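Side-chain contacts in putative TRAP PERIPLASMIC SOLUTE BINDING PROTEIN (Haemophilus influenzae, PDB 4PBQ), which binds L-gulonate and, as a periplasmic solute-binding protein of the TRAP family, probably hands such sugar acids to a membrane transporter: residues 110-115 / 144-149; 114-119 / 264-269; 172-177 / 228-233; 224-229 / 275-280. One frame throughout, in Å; residues are numbered along the deposited sequence.

Helix 112-119 contributes to the first segment of both contact 1 and contact 2, whose centres lie about 10 Å apart; the long helix 248-281 serves contact 2 and, further along, contact 4, with those centres about 18 Å apart. Strand 136-151 of the mixed sheet ties the rest together: its neighbours 231-239 and 223-225 bring in contacts 3 and 4, each centred about 11 Å from contact 1. Along the chain, contact 1 closes before contacts 3 and 4 open, while the segments of contacts 2 and 4 alternate. Contacts 1 and 3 both touch L-gulonate, through Arg147 of strand 136-151 and Phe174 of helix 172-180, so sheet and helix both line the pocket.

Contact 1. Residues 110-115 / 144-149; sequences KDNQEA and NGFRVI. With 2UF (L-gulonate), chain D.
Phe146 has CG anti to its carbonyl carbon (chi1 -74°) and Asn112 adopts the same first torsion; each side chain leaves beside its backbone N, and the ring and the amide pass each other in opposite directions where the start of helix 112-119 meets strand 136-151 of the mixed sheet. The amide and ring planes differ by 31°. Asn112 OD1 lies at the ring edge, 3.4 Å from Phe146 CD2, and Asp111 C is also near the ring plane, 3.4 Å from Phe146 CE2. A water joins the same two residues: it donates to Asn112 OD1 at 2.7 Å and accepts from Phe146 N, while Asn112 ND2 is taken by Glu273. Asp111 is the N-cap of the helix, its OD1 accepting from Glu114 N at 2.9 Å nearly along the C-O direction. Phe231 meets the Phe146 ring edge-to-face. The next residue, Arg147, serves the ligand pocket. A bend at chi3 (79°) turns its guanidinium, held at NE by Glu206 and at NH1 by Ser232, so that its edge meets L-gulonate. Arg147 NH1 donates to ligand O5 at 2.9 Å, and Arg147 NH2 reaches carboxylate O6B at 3.0 Å.

Contact 2. Residues 114-119 / 264-269; sequences EAKKVL and KEWELA
Two antiparallel helical segments, 114-119 of helix 112-119 and 264-269 of the long helix 248-281, meet through one indole. Their axes come no closer than 12.0 Å and their directions differ by 168°, a separation that the Trp266 side chain spans. Lys116 lies along one face of that indole. Its CG is anti to the backbone N (chi1 179°), and the chain stays extended as far as CE, so successive methylenes run across the ring system: Lys116 CB sits over the six-membered ring, 3.5 Å from its centroid in a CH-pi contact, Lys116 CG is 3.7 Å from Trp266 CD2, and Lys116 CE reaches Trp266 CB at 3.7 Å. Glu265 OE1 lies on the opposite face, offset toward the rim. Leu119 approaches at about a right angle to Trp266, with Leu119 CD1 in the ring plane at the edge, 4.0 Å from Trp266 CZ2. Ala115 CB adds an apolar contact to Trp266 CH2 at 4.2 Å. Phe231 of strand 231-239 touches Trp266, Ala115 and Leu119, placing the helix pair against the sheet. The indole N-H is buried but satisfied, since Trp266 NE1 bonds to Tyr141 O. Lys116 NZ pairs with Glu120 and lies 5.5 Å from the centroid of the Trp266 five-membered ring, at most a weak cation-pi attraction; the lysine therefore contributes chiefly its hydrocarbon chain, its charge answered by the glutamate.

Contact 3. Residues 172-177 / 228-233; sequences SLFVDW and NHIFSP. With 2UF (L-gulonate), chain D.
Aromatic stacking joins Trp177 of helix 172-180 to His229 in segment 228-233, which runs into strand 231-239. The imidazole and the six-membered ring of the indole form an offset stack, with centroids 4.1 Å apart and planes 14° from parallel; the closest atoms are His229 CD2 and Trp177 CZ2 at 3.4 Å. His229 has CG between its backbone N and carbonyl carbon (chi1 51°), which swings the imidazole over the indole. Apolar contact comes from Ile230. Its CD1 sits over one face of Phe174 in a CH-pi arrangement, 4.1 Å from the ring centroid and 29° off the normal, while Ile230 CG2 lies 3.9 Å from Phe174 CZ. The same CD1 also approaches Trp177 CG at 4.3 Å, so one methyl meets both aromatic residues of the helix. Hydrogen bonds at both nitrogens limit the rotation of the imidazole: His229 ND1 pairs with Ser227 OG, and His229 NE2 with Glu206. Ligand contact falls to Phe174, whose CE1 is 3.5 Å from O1 of L-gulonate. Phe174 thus presents its ring to the sugar acid while Ile230 backs it, and the histidine ties the helix to Glu206, the salt-bridge partner of the pocket residue Arg147.

Contact 4. Residues 224-229 / 275-280; sequences IIQSNH and EVKDYL
Lys277 NZ donates to a water at 2.8 Å, and Asn228 ND2 donates to the same water over a longer 3.2 Å, so this oxygen accepts from both segments and bridges them at the partly exposed end of the contact. The lysine chain leaves helix 248-281 with CG anti to the carbonyl carbon (chi1 -75°) and bends at chi3 (75°), which carries its ammonium across to the side chain of Gln226. The two side chains meet at about a right angle. Gln226 is itself extended beyond CG, and its terminal amide lies beside the end of the lysine, which also touches Tyr209 of helix 209-214. Gln226 is the centre of an inverse gamma turn, closed by Ser227 N donating to Ile225 O at 2.8 Å. The turn belongs to the same segment as strand 223-225, which pairs with strand 136-151 on one side and strand 286-288 on the other, so the contact packs the far part of the long helix against one region of the mixed sheet. Its buried portion is apolar: Ile224 CD1 meets Leu280 CD1 at 4.0 Å, the side chains crossing at about a right angle, and Tyr209 touches both residues.

Contact 1. Residues 110-115 / 144-149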
# COMPACT_ATOMS: atom_id res chain seq x y z
N LYS A 110 -12.76 -2.97 8.16
CA LYS A 110 -12.99 -2.33 9.47
C LYS A 110 -11.74 -2.16 10.34
O LYS A 110 -11.68 -1.24 11.16
CB LYS A 110 -14.09 -3.08 10.26
CG LYS A 110 -13.63 -4.32 11.03
CD LYS A 110 -14.83 -5.02 11.71
CE LYS A 110 -14.38 -5.85 12.91
NZ LYS A 110 -14.24 -7.28 12.59
N ASP A 111 -10.75 -3.04 10.14
CA ASP A 111 -9.51 -3.00 10.91
C ASP A 111 -8.45 -3.88 10.23
O ASP A 111 -8.73 -4.53 9.22
CB ASP A 111 -9.74 -3.41 12.38
CG ASP A 111 -10.41 -4.77 12.54
OD1 ASP A 111 -10.16 -5.70 11.75
OD2 ASP A 111 -11.19 -4.92 13.52
N ASN A 112 -7.25 -3.89 10.79
CA ASN A 112 -6.14 -4.63 10.20
C ASN A 112 -6.44 -6.13 10.07
O ASN A 112 -6.16 -6.74 9.04
CB ASN A 112 -4.87 -4.48 11.03
CG ASN A 112 -4.28 -3.09 10.97
OD1 ASN A 112 -4.39 -2.39 9.96
ND2 ASN A 112 -3.63 -2.68 12.04
N GLN A 113 -7.02 -6.72 11.12
CA GLN A 113 -7.29 -8.15 11.09
C GLN A 113 -8.31 -8.51 10.00
O GLN A 113 -8.17 -9.53 9.35
CB GLN A 113 -7.69 -8.67 12.48
CG GLN A 113 -6.48 -8.97 13.38
CD GLN A 113 -5.60 -10.13 12.87
OE1 GLN A 113 -6.11 -11.15 12.38
NE2 GLN A 113 -4.28 -9.98 12.98
N GLU A 114 -9.31 -7.66 9.78
CA GLU A 114 -10.27 -7.93 8.71
C GLU A 114 -9.64 -7.78 7.32
O GLU A 114 -9.93 -8.57 6.41
CB GLU A 114 -11.50 -7.03 8.84
CG GLU A 114 -12.53 -7.23 7.71
CD GLU A 114 -13.85 -6.56 8.03
OE1 GLU A 114 -14.65 -7.18 8.78
OE2 GLU A 114 -14.08 -5.42 7.56
N ALA A 115 -8.77 -6.78 7.15
CA ALA A 115 -8.06 -6.62 5.89
C ALA A 115 -7.25 -7.88 5.60
O ALA A 115 -7.25 -8.37 4.46
CB ALA A 115 -7.15 -5.38 5.93
N ASN A 144 0.80 -2.39 4.38
CA ASN A 144 1.35 -1.08 4.65
C ASN A 144 0.46 -0.36 5.67
O ASN A 144 0.95 0.26 6.60
CB ASN A 144 1.54 -0.29 3.35
CG ASN A 144 2.73 -0.77 2.56
OD1 ASN A 144 3.68 -1.26 3.14
ND2 ASN A 144 2.67 -0.65 1.25
N GLY A 145 -0.86 -0.48 5.50
CA GLY A 145 -1.78 -0.11 6.56
C GLY A 145 -2.87 0.86 6.15
O GLY A 145 -2.93 1.31 4.98
N PHE A 146 -3.73 1.18 7.11
CA PHE A 146 -4.71 2.23 6.88
C PHE A 146 -4.04 3.56 6.70
O PHE A 146 -3.10 3.91 7.40
CB PHE A 146 -5.70 2.29 8.01
CG PHE A 146 -6.69 1.17 8.00
CD1 PHE A 146 -7.84 1.24 7.22
CD2 PHE A 146 -6.47 0.04 8.76
CE1 PHE A 146 -8.75 0.21 7.21
CE2 PHE A 146 -7.38 -1.01 8.77
CZ PHE A 146 -8.52 -0.94 8.00
N ARG A 147 -4.60 4.36 5.80
CA ARG A 147 -4.04 5.66 5.52
C ARG A 147 -4.66 6.76 6.39
O ARG A 147 -5.86 6.78 6.64
CB ARG A 147 -4.22 5.99 4.03
CG ARG A 147 -3.57 4.95 3.12
CD ARG A 147 -3.84 5.18 1.69
NE ARG A 147 -3.02 6.21 1.06
CZ ARG A 147 -1.86 6.00 0.47
NH1 ARG A 147 -1.35 4.77 0.42
NH2 ARG A 147 -1.22 6.99 -0.11
N VAL A 148 -3.80 7.66 6.85
CA VAL A 148 -4.20 8.82 7.66
C VAL A 148 -3.75 10.09 6.94
O VAL A 148 -2.89 10.05 6.05
CB VAL A 148 -3.67 8.75 9.11
CG1 VAL A 148 -4.17 7.49 9.77
CG2 VAL A 148 -2.15 8.82 9.17
N ILE A 149 -4.36 11.21 7.28
CA ILE A 149 -4.02 12.49 6.65
C ILE A 149 -3.05 13.30 7.50
O ILE A 149 -3.30 13.56 8.67
CB ILE A 149 -5.29 13.34 6.43
CG1 ILE A 149 -6.27 12.59 5.52
CG2 ILE A 149 -4.93 14.70 5.84
CD1 ILE A 149 -7.66 13.23 5.45
O6A 2UF D . 3.02 6.90 -2.90
C6 2UF D . 2.14 6.57 -2.10
O6B 2UF D . 1.50 7.35 -1.37
C5 2UF D . 1.85 5.06 -1.97
O5 2UF D . 1.37 4.81 -0.66
C4 2UF D . 0.79 4.61 -3.00
O4 2UF D . 1.33 4.75 -4.33
C3 2UF D . 0.38 3.15 -2.73
O3 2UF D . 1.54 2.26 -2.58
C2 2UF D . -0.52 2.60 -3.84
O2 2UF D . -1.09 1.42 -3.30
C1 2UF D . -1.69 3.57 -4.17
O1 2UF D . -2.56 2.90 -5.10
O HOH W 1 -3.22 0.04 9.56

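Contact 2. Residues 114-119 / 264-269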
# COMPACT_ATOMS: atom_id res chain seq x y z
N GLU A 114 -9.31 -7.66 9.78
CA GLU A 114 -10.27 -7.93 8.71
C GLU A 114 -9.64 -7.78 7.32
O GLU A 114 -9.93 -8.57 6.41
CB GLU A 114 -11.50 -7.03 8.84
CG GLU A 114 -12.53 -7.23 7.71
CD GLU A 114 -13.85 -6.56 8.03
OE1 GLU A 114 -14.65 -7.18 8.78
OE2 GLU A 114 -14.08 -5.42 7.56
N ALA A 115 -8.77 -6.78 7.15
CA ALA A 115 -8.06 -6.62 5.89
C ALA A 115 -7.25 -7.88 5.60
O ALA A 115 -7.25 -8.37 4.46
CB ALA A 115 -7.15 -5.38 5.93
N LYS A 116 -6.60 -8.42 6.63
CA LYS A 116 -5.73 -9.57 6.44
C LYS A 116 -6.60 -10.77 6.06
O LYS A 116 -6.27 -11.54 5.17
CB LYS A 116 -4.95 -9.85 7.73
CG LYS A 116 -4.01 -11.05 7.67
CD LYS A 116 -3.27 -11.20 9.00
CE LYS A 116 -2.27 -12.35 8.98
NZ LYS A 116 -2.93 -13.67 9.08
N LYS A 117 -7.73 -10.92 6.74
CA LYS A 117 -8.63 -12.04 6.51
C LYS A 117 -9.14 -12.05 5.08
O LYS A 117 -9.14 -13.10 4.43
CB LYS A 117 -9.79 -11.99 7.50
CG LYS A 117 -10.72 -13.19 7.45
CD LYS A 117 -11.88 -13.00 8.44
CE LYS A 117 -12.74 -14.26 8.51
NZ LYS A 117 -13.83 -14.06 9.49
N VAL A 118 -9.57 -10.89 4.59
CA VAL A 118 -10.06 -10.82 3.23
C VAL A 118 -8.92 -11.05 2.21
O VAL A 118 -9.12 -11.70 1.19
CB VAL A 118 -10.72 -9.48 2.93
CG1 VAL A 118 -11.00 -9.36 1.45
CG2 VAL A 118 -12.01 -9.34 3.74
N LEU A 119 -7.75 -10.51 2.49
CA LEU A 119 -6.62 -10.66 1.55
C LEU A 119 -6.06 -12.08 1.55
O LEU A 119 -5.26 -12.46 0.67
CB LEU A 119 -5.51 -9.66 1.88
CG LEU A 119 -5.92 -8.22 1.59
CD1 LEU A 119 -4.96 -7.22 2.18
CD2 LEU A 119 -6.08 -7.96 0.09
N LYS A 264 4.79 -13.21 9.10
CA LYS A 264 5.66 -12.44 9.97
C LYS A 264 5.52 -10.94 9.74
O LYS A 264 5.62 -10.14 10.70
CB LYS A 264 7.13 -12.86 9.78
CG LYS A 264 7.39 -14.30 10.22
CD LYS A 264 7.28 -14.44 11.73
CE LYS A 264 7.88 -15.75 12.19
NZ LYS A 264 7.05 -16.41 13.23
N GLU A 265 5.28 -10.55 8.49
CA GLU A 265 5.15 -9.14 8.16
C GLU A 265 3.85 -8.54 8.72
O GLU A 265 3.88 -7.44 9.24
CB GLU A 265 5.22 -8.87 6.66
CG GLU A 265 5.47 -7.37 6.32
CD GLU A 265 4.20 -6.54 6.20
OE1 GLU A 265 3.12 -7.14 6.09
OE2 GLU A 265 4.31 -5.28 6.20
N TRP A 266 2.75 -9.25 8.61
CA TRP A 266 1.49 -8.79 9.22
C TRP A 266 1.68 -8.60 10.72
O TRP A 266 1.34 -7.57 11.25
CB TRP A 266 0.33 -9.75 8.95
CG TRP A 266 -0.31 -9.49 7.62
CD1 TRP A 266 -0.01 -10.10 6.43
CD2 TRP A 266 -1.35 -8.52 7.33
NE1 TRP A 266 -0.78 -9.56 5.41
CE2 TRP A 266 -1.63 -8.61 5.94
CE3 TRP A 266 -2.08 -7.60 8.10
CZ2 TRP A 266 -2.57 -7.81 5.31
CZ3 TRP A 266 -3.03 -6.81 7.47
CH2 TRP A 266 -3.27 -6.93 6.09
N GLU A 267 2.23 -9.61 11.39
CA GLU A 267 2.48 -9.55 12.82
C GLU A 267 3.36 -8.36 13.20
O GLU A 267 3.04 -7.58 14.12
CB GLU A 267 3.12 -10.87 13.28
CG GLU A 267 3.49 -10.94 14.74
CD GLU A 267 4.00 -12.31 15.16
OE1 GLU A 267 5.00 -12.79 14.58
OE2 GLU A 267 3.38 -12.91 16.06
N LEU A 268 4.49 -8.21 12.50
CA LEU A 268 5.42 -7.13 12.79
C LEU A 268 4.82 -5.76 12.46
O LEU A 268 5.03 -4.77 13.18
CB LEU A 268 6.72 -7.36 12.00
CG LEU A 268 7.80 -6.33 12.31
CD1 LEU A 268 8.17 -6.34 13.79
CD2 LEU A 268 9.06 -6.58 11.47
N ALA A 269 4.07 -5.69 11.38
CA ALA A 269 3.47 -4.44 10.96
C ALA A 269 2.42 -3.97 11.97
O ALA A 269 2.38 -2.80 12.33
CB ALA A 269 2.87 -4.57 9.55

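Contact 3. Residues 172-177 / 228-233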
# COMPACT_ATOMS: atom_id res chain seq x y z
N SER A 172 -5.73 7.57 -9.93
CA SER A 172 -6.90 8.46 -9.98
C SER A 172 -7.97 8.11 -8.95
O SER A 172 -8.82 8.96 -8.62
CB SER A 172 -7.49 8.46 -11.39
OG SER A 172 -7.97 7.16 -11.70
N LEU A 173 -7.94 6.90 -8.38
CA LEU A 173 -8.89 6.59 -7.30
C LEU A 173 -8.73 7.61 -6.16
O LEU A 173 -9.69 8.05 -5.52
CB LEU A 173 -8.63 5.18 -6.72
CG LEU A 173 -9.38 4.91 -5.43
CD1 LEU A 173 -10.86 4.92 -5.71
CD2 LEU A 173 -8.95 3.58 -4.77
N PHE A 174 -7.49 7.99 -5.89
CA PHE A 174 -7.19 8.86 -4.77
C PHE A 174 -7.51 10.31 -5.13
O PHE A 174 -7.91 11.10 -4.26
CB PHE A 174 -5.72 8.71 -4.37
CG PHE A 174 -5.42 7.43 -3.66
CD1 PHE A 174 -5.30 6.22 -4.36
CD2 PHE A 174 -5.26 7.42 -2.29
CE1 PHE A 174 -5.01 5.04 -3.69
CE2 PHE A 174 -4.96 6.24 -1.62
CZ PHE A 174 -4.86 5.05 -2.31
N VAL A 175 -7.33 10.65 -6.40
CA VAL A 175 -7.77 11.94 -6.89
C VAL A 175 -9.28 12.04 -6.68
O VAL A 175 -9.78 13.04 -6.17
CB VAL A 175 -7.41 12.18 -8.38
CG1 VAL A 175 -7.88 13.56 -8.81
CG2 VAL A 175 -5.91 12.05 -8.62
N ASP A 176 -10.03 11.03 -7.12
CA ASP A 176 -11.49 11.04 -6.96
C ASP A 176 -11.94 11.04 -5.49
O ASP A 176 -12.88 11.75 -5.12
CB ASP A 176 -12.10 9.85 -7.71
CG ASP A 176 -11.92 9.95 -9.21
OD1 ASP A 176 -11.66 11.06 -9.75
OD2 ASP A 176 -12.07 8.90 -9.85
N TRP A 177 -11.25 10.26 -4.66
CA TRP A 177 -11.52 10.24 -3.23
C TRP A 177 -11.39 11.66 -2.66
O TRP A 177 -12.27 12.16 -1.95
CB TRP A 177 -10.58 9.26 -2.51
CG TRP A 177 -10.56 9.50 -1.03
CD1 TRP A 177 -11.46 9.06 -0.11
CD2 TRP A 177 -9.60 10.29 -0.31
NE1 TRP A 177 -11.15 9.53 1.13
CE2 TRP A 177 -10.01 10.29 1.05
CE3 TRP A 177 -8.46 11.02 -0.67
CZ2 TRP A 177 -9.31 10.98 2.04
CZ3 TRP A 177 -7.76 11.71 0.32
CH2 TRP A 177 -8.18 11.67 1.66
N ASN A 228 -8.22 6.93 8.50
CA ASN A 228 -8.24 5.53 8.11
C ASN A 228 -9.21 5.31 6.95
O ASN A 228 -10.01 4.37 6.96
CB ASN A 228 -8.57 4.63 9.30
CG ASN A 228 -7.51 4.68 10.39
OD1 ASN A 228 -6.37 5.02 10.11
ND2 ASN A 228 -7.88 4.33 11.61
N HIS A 229 -9.15 6.21 5.97
CA HIS A 229 -10.10 6.19 4.86
C HIS A 229 -9.93 5.04 3.87
O HIS A 229 -10.89 4.61 3.25
CB HIS A 229 -10.05 7.54 4.13
CG HIS A 229 -8.67 7.99 3.76
ND1 HIS A 229 -7.82 8.60 4.65
CD2 HIS A 229 -7.99 7.91 2.59
CE1 HIS A 229 -6.67 8.87 4.05
NE2 HIS A 229 -6.75 8.47 2.79
N ILE A 230 -8.69 4.56 3.73
CA ILE A 230 -8.30 3.59 2.70
C ILE A 230 -7.25 2.67 3.32
O ILE A 230 -6.42 3.14 4.13
CB ILE A 230 -7.73 4.30 1.45
CG1 ILE A 230 -8.87 4.94 0.63
CG2 ILE A 230 -6.86 3.34 0.59
CD1 ILE A 230 -8.41 5.76 -0.59
N PHE A 231 -7.31 1.37 3.00
CA PHE A 231 -6.30 0.41 3.47
C PHE A 231 -5.36 0.10 2.33
O PHE A 231 -5.80 -0.29 1.26
CB PHE A 231 -6.92 -0.91 3.96
CG PHE A 231 -5.88 -1.87 4.48
CD1 PHE A 231 -5.46 -1.82 5.81
CD2 PHE A 231 -5.26 -2.76 3.63
CE1 PHE A 231 -4.45 -2.70 6.27
CE2 PHE A 231 -4.26 -3.64 4.09
CZ PHE A 231 -3.86 -3.59 5.41
N SER A 232 -4.06 0.23 2.56
CA SER A 232 -3.06 -0.02 1.52
C SER A 232 -2.28 -1.32 1.78
O SER A 232 -1.49 -1.38 2.72
CB SER A 232 -2.10 1.14 1.46
OG SER A 232 -2.64 2.25 0.76
N PRO A 233 -2.48 -2.33 0.94
CA PRO A 233 -1.63 -3.52 1.00
C PRO A 233 -0.31 -3.28 0.29
O PRO A 233 -0.24 -2.44 -0.60
CB PRO A 233 -2.42 -4.55 0.20
CG PRO A 233 -3.60 -3.87 -0.33
CD PRO A 233 -3.45 -2.42 -0.16
O6A 2UF D . 3.02 6.90 -2.90
C6 2UF D . 2.14 6.57 -2.10
O6B 2UF D . 1.50 7.35 -1.37
C5 2UF D . 1.85 5.06 -1.97
O5 2UF D . 1.37 4.81 -0.66
C4 2UF D . 0.79 4.61 -3.00
O4 2UF D . 1.33 4.75 -4.33
C3 2UF D . 0.38 3.15 -2.73
O3 2UF D . 1.54 2.26 -2.58
C2 2UF D . -0.52 2.60 -3.84
O2 2UF D . -1.09 1.42 -3.30
C1 2UF D . -1.69 3.57 -4.17
O1 2UF D . -2.56 2.90 -5.10

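Contact 4. Residues 224-229 / 275-280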
# COMPACT_ATOMS: atom_id res chain seq x y z
N ILE A 224 -1.86 15.17 12.38
CA ILE A 224 -2.16 13.88 11.80
C ILE A 224 -3.57 13.54 12.17
O ILE A 224 -3.94 13.48 13.34
CB ILE A 224 -1.18 12.78 12.28
CG1 ILE A 224 0.25 13.15 11.88
CG2 ILE A 224 -1.56 11.44 11.68
CD1 ILE A 224 1.31 12.20 12.42
N ILE A 225 -4.40 13.38 11.15
CA ILE A 225 -5.81 13.13 11.35
C ILE A 225 -6.12 11.66 11.02
O ILE A 225 -5.94 11.21 9.88
CB ILE A 225 -6.63 14.09 10.49
CG1 ILE A 225 -6.26 15.56 10.83
CG2 ILE A 225 -8.10 13.83 10.68
CD1 ILE A 225 -5.11 16.19 9.97
N GLN A 226 -6.59 10.93 12.03
CA GLN A 226 -6.76 9.48 11.92
C GLN A 226 -8.01 9.05 11.16
O GLN A 226 -8.90 8.40 11.69
CB GLN A 226 -6.75 8.86 13.30
CG GLN A 226 -6.55 7.38 13.30
CD GLN A 226 -6.47 6.86 14.72
OE1 GLN A 226 -7.42 6.25 15.23
NE2 GLN A 226 -5.36 7.14 15.39
N SER A 227 -8.04 9.41 9.90
CA SER A 227 -9.16 9.11 9.03
C SER A 227 -9.33 7.63 8.71
O SER A 227 -10.44 7.12 8.68
CB SER A 227 -9.04 9.92 7.74
OG SER A 227 -7.74 9.81 7.15
N ASN A 228 -8.22 6.93 8.50
CA ASN A 228 -8.24 5.53 8.11
C ASN A 228 -9.21 5.31 6.95
O ASN A 228 -10.01 4.37 6.96
CB ASN A 228 -8.57 4.63 9.30
CG ASN A 228 -7.51 4.68 10.39
OD1 ASN A 228 -6.37 5.02 10.11
ND2 ASN A 228 -7.88 4.33 11.61
N HIS A 229 -9.15 6.21 5.97
CA HIS A 229 -10.10 6.19 4.86
C HIS A 229 -9.93 5.04 3.87
O HIS A 229 -10.89 4.61 3.25
CB HIS A 229 -10.05 7.54 4.13
CG HIS A 229 -8.67 7.99 3.76
ND1 HIS A 229 -7.82 8.60 4.65
CD2 HIS A 229 -7.99 7.91 2.59
CE1 HIS A 229 -6.67 8.87 4.05
NE2 HIS A 229 -6.75 8.47 2.79
N GLU A 275 3.55 1.01 17.96
CA GLU A 275 4.73 1.73 18.47
C GLU A 275 4.84 3.10 17.84
O GLU A 275 5.16 4.10 18.50
CB GLU A 275 6.02 0.97 18.17
CG GLU A 275 6.16 -0.32 18.93
CD GLU A 275 7.28 -1.20 18.41
OE1 GLU A 275 7.94 -0.84 17.41
OE2 GLU A 275 7.49 -2.26 19.00
N VAL A 276 4.59 3.14 16.53
CA VAL A 276 4.77 4.38 15.78
C VAL A 276 3.73 5.40 16.18
O VAL A 276 4.01 6.59 16.29
CB VAL A 276 4.75 4.10 14.27
CG1 VAL A 276 4.57 5.38 13.51
CG2 VAL A 276 6.06 3.39 13.86
N LYS A 277 2.51 4.93 16.41
CA LYS A 277 1.46 5.83 16.87
C LYS A 277 1.84 6.51 18.21
O LYS A 277 1.65 7.69 18.39
CB LYS A 277 0.14 5.07 17.00
CG LYS A 277 -0.53 4.76 15.66
CD LYS A 277 -1.84 4.00 15.85
CE LYS A 277 -2.95 4.92 16.35
NZ LYS A 277 -4.28 4.23 16.36
N ASP A 278 2.40 5.74 19.13
CA ASP A 278 2.86 6.27 20.40
C ASP A 278 4.01 7.26 20.20
O ASP A 278 4.04 8.33 20.82
CB ASP A 278 3.31 5.13 21.31
CG ASP A 278 3.57 5.59 22.74
OD1 ASP A 278 2.62 6.08 23.38
OD2 ASP A 278 4.72 5.47 23.20
N TYR A 279 4.97 6.88 19.35
CA TYR A 279 6.10 7.74 19.00
C TYR A 279 5.61 9.12 18.51
O TYR A 279 6.08 10.17 18.97
CB TYR A 279 6.94 7.07 17.90
CG TYR A 279 8.16 7.88 17.47
CD1 TYR A 279 8.03 8.91 16.55
CD2 TYR A 279 9.41 7.58 17.96
CE1 TYR A 279 9.11 9.65 16.16
CE2 TYR A 279 10.51 8.32 17.57
CZ TYR A 279 10.35 9.35 16.67
OH TYR A 279 11.43 10.10 16.26
N LEU A 280 4.69 9.10 17.56
CA LEU A 280 4.20 10.34 16.97
C LEU A 280 3.41 11.19 17.97
O LEU A 280 3.45 12.42 17.92
CB LEU A 280 3.36 10.04 15.73
CG LEU A 280 4.20 9.47 14.59
CD1 LEU A 280 3.34 8.96 13.44
CD2 LEU A 280 5.17 10.53 14.08
O HOH W 2 -5.55 4.13 13.84